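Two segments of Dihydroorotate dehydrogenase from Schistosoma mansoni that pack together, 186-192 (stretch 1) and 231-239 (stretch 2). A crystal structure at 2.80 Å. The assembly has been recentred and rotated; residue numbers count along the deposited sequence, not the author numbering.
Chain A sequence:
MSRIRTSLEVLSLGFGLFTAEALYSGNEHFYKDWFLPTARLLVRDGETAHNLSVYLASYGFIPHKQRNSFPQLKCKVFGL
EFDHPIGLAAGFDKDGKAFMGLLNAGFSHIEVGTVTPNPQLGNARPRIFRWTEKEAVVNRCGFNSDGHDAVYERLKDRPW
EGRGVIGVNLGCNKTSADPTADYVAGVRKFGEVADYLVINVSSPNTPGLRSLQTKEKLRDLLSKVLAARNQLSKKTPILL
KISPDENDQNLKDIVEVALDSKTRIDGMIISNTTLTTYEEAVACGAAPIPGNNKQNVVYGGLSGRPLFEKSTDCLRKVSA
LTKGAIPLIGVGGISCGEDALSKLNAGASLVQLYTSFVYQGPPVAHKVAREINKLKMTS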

# COMPACT_ATOMS: atom_id res chain seq x y z
N GLY A 186 -12.40 -11.40 5.95
CA GLY A 186 -11.92 -10.05 6.18
C GLY A 186 -12.93 -8.99 5.79
O GLY A 186 -13.08 -7.98 6.48
N VAL A 187 -13.65 -9.20 4.68
CA VAL A 187 -14.68 -8.26 4.27
C VAL A 187 -15.78 -8.18 5.32
O VAL A 187 -16.29 -7.09 5.63
CB VAL A 187 -15.24 -8.64 2.89
CG1 VAL A 187 -16.40 -7.72 2.51
CG2 VAL A 187 -14.16 -8.59 1.83
N ARG A 188 -16.15 -9.32 5.89
CA ARG A 188 -17.19 -9.32 6.92
C ARG A 188 -16.67 -8.76 8.24
O ARG A 188 -17.45 -8.22 9.03
CB ARG A 188 -17.72 -10.74 7.13
N LYS A 189 -15.36 -8.86 8.49
CA LYS A 189 -14.80 -8.43 9.77
C LYS A 189 -14.63 -6.92 9.83
O LYS A 189 -14.97 -6.30 10.85
CB LYS A 189 -13.47 -9.13 10.02
CG LYS A 189 -12.89 -8.89 11.41
CD LYS A 189 -13.68 -9.62 12.47
CE LYS A 189 -13.03 -9.49 13.84
NZ LYS A 189 -13.74 -10.30 14.88
N PHE A 190 -14.10 -6.31 8.77
CA PHE A 190 -13.78 -4.89 8.77
C PHE A 190 -14.71 -4.06 7.91
O PHE A 190 -14.53 -2.84 7.82
CB PHE A 190 -12.33 -4.68 8.30
CG PHE A 190 -11.31 -5.39 9.14
CD1 PHE A 190 -10.87 -4.83 10.33
CD2 PHE A 190 -10.79 -6.61 8.75
CE1 PHE A 190 -9.93 -5.47 11.10
CE2 PHE A 190 -9.85 -7.26 9.52
CZ PHE A 190 -9.42 -6.69 10.70
N GLY A 191 -15.71 -4.67 7.27
CA GLY A 191 -16.58 -3.93 6.37
C GLY A 191 -17.43 -2.87 7.04
O GLY A 191 -17.88 -1.94 6.37
N GLU A 192 -17.65 -2.99 8.35
CA GLU A 192 -18.49 -2.03 9.06
C GLU A 192 -17.71 -0.85 9.62
O GLU A 192 -18.28 0.23 9.79
CB GLU A 192 -19.23 -2.73 10.20
CG GLU A 192 -20.18 -3.83 9.75
CD GLU A 192 -21.44 -3.28 9.10
OE1 GLU A 192 -21.70 -2.06 9.24
OE2 GLU A 192 -22.16 -4.06 8.45
N GLN A 231 -23.88 -8.16 2.12
CA GLN A 231 -24.50 -8.55 3.38
C GLN A 231 -24.28 -7.53 4.49
O GLN A 231 -24.81 -7.72 5.59
CB GLN A 231 -23.98 -9.92 3.82
CG GLN A 231 -24.51 -11.07 3.00
CD GLN A 231 -26.03 -11.12 2.99
OE1 GLN A 231 -26.66 -10.78 1.99
NE2 GLN A 231 -26.61 -11.55 4.10
N LEU A 232 -23.52 -6.47 4.24
CA LEU A 232 -23.26 -5.44 5.23
C LEU A 232 -24.38 -4.41 5.24
O LEU A 232 -25.25 -4.38 4.37
CB LEU A 232 -21.91 -4.77 4.95
CG LEU A 232 -20.68 -5.67 4.91
CD1 LEU A 232 -19.47 -4.89 4.41
CD2 LEU A 232 -20.41 -6.25 6.29
N SER A 233 -24.34 -3.54 6.25
CA SER A 233 -25.32 -2.46 6.33
C SER A 233 -25.04 -1.37 5.30
O SER A 233 -25.97 -0.74 4.79
CB SER A 233 -25.35 -1.87 7.74
OG SER A 233 -24.11 -1.26 8.05
N LYS A 234 -23.77 -1.14 5.00
CA LYS A 234 -23.36 -0.15 4.01
C LYS A 234 -22.50 -0.83 2.95
O LYS A 234 -21.66 -1.68 3.26
CB LYS A 234 -22.58 1.00 4.66
CG LYS A 234 -21.38 0.56 5.49
CD LYS A 234 -20.51 1.74 5.89
CE LYS A 234 -19.26 1.28 6.62
NZ LYS A 234 -18.36 2.41 6.96
N LYS A 235 -22.71 -0.45 1.69
CA LYS A 235 -21.93 -0.99 0.58
C LYS A 235 -20.53 -0.39 0.64
O LYS A 235 -20.20 0.59 -0.03
CB LYS A 235 -22.61 -0.69 -0.76
N THR A 236 -19.69 -0.99 1.48
CA THR A 236 -18.33 -0.51 1.67
C THR A 236 -17.52 -0.67 0.39
O THR A 236 -17.59 -1.73 -0.25
CB THR A 236 -17.66 -1.27 2.82
OG1 THR A 236 -18.49 -1.19 3.99
CG2 THR A 236 -16.29 -0.68 3.14
N PRO A 237 -16.76 0.34 -0.03
CA PRO A 237 -15.99 0.23 -1.27
C PRO A 237 -14.99 -0.92 -1.21
O PRO A 237 -14.29 -1.12 -0.21
CB PRO A 237 -15.28 1.58 -1.37
CG PRO A 237 -16.14 2.51 -0.59
CD PRO A 237 -16.71 1.70 0.54
N ILE A 238 -14.92 -1.68 -2.31
CA ILE A 238 -14.00 -2.80 -2.45
C ILE A 238 -12.99 -2.43 -3.54
O ILE A 238 -13.37 -2.19 -4.69
CB ILE A 238 -14.73 -4.10 -2.80
CG1 ILE A 238 -15.63 -4.54 -1.64
CG2 ILE A 238 -13.73 -5.19 -3.14
CD1 ILE A 238 -14.87 -4.91 -0.39
N LEU A 239 -11.72 -2.39 -3.17
CA LEU A 239 -10.65 -2.05 -4.10
C LEU A 239 -9.77 -3.27 -4.36
O LEU A 239 -9.64 -4.16 -3.52
CB LEU A 239 -9.79 -0.90 -3.57
CG LEU A 239 -10.29 0.52 -3.82
CD1 LEU A 239 -11.57 0.82 -3.06
CD2 LEU A 239 -9.21 1.53 -3.46

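Three hydrogen bonds do the directional work in this small contact, and all three are accepted by the last two residues of stretch 1. Thr236 OG1 donates to Gly191 O at 2.6 Å. The hydroxyl gives this buried backbone carbonyl a partner. Thr236 is well suited to the job: its CA-to-CB bond points toward stretch 1, chi1 sits in the m well, and the short side chain delivers its hydroxyl into a buried site.

Glu192 makes the other two bonds, using both carboxylate oxygens on a single residue. Ser233 OG donates to Glu192 OE1 at 2.8 Å, and the backbone Ser233 N donates to Glu192 OE2 at 3.1 Å with a nearly straight N-H...O angle of 173°. The glutamate leaves its backbone sideways, but chi1 and chi2, both m, bring its end nearer to stretch 2. Ser233, with chi1 in p, turns its hydroxyl to the same carboxylate that its amide engages. The rule is a familiar one: a serine offers two donors close together, and a carboxylate can receive both. This pairing lies at the more exposed side of the contact.

The close packing centres on Leu232, whose methyls lie against backbone and carboxylate atoms and whose CA-to-CB bond points toward stretch 1. The m,t rotamer places Leu232 CD1 3.6 Å from Gly191 CA and 4.1 Å from Val187 O, while Leu232 CD2 lies 3.5 Å from Glu192 OE2. Gly191 is what allows so close an approach: a CB built there would point toward stretch 2 and fall 2.3 Å from Leu232 CD1, a clash. Glycine thus gives the leucine methyl its room. Here the stretches run close, Gly191 CA lying 6.1 Å from Thr236 CA.

Farther along, where the CA atoms of Val187 and Ile238 stand 8.7 Å apart, side chains must span the gap. Val187 CG1 meets Ile238 CD1 at 4.3 Å, a loose apolar touch between two buried residues; the m,m isoleucine brings its end nearer to the helix.

Lys234 contributes its aliphatic length. Extended beyond chi1, the chain lays Lys234 CE 3.5 Å from both Gly191 O and Glu192 O, while NZ hydrogen-bonds just outside the two stretches. Altogether 374 Å² is buried, a modest area in which a glycine, a leucine and a few precisely aimed polar groups set the fit.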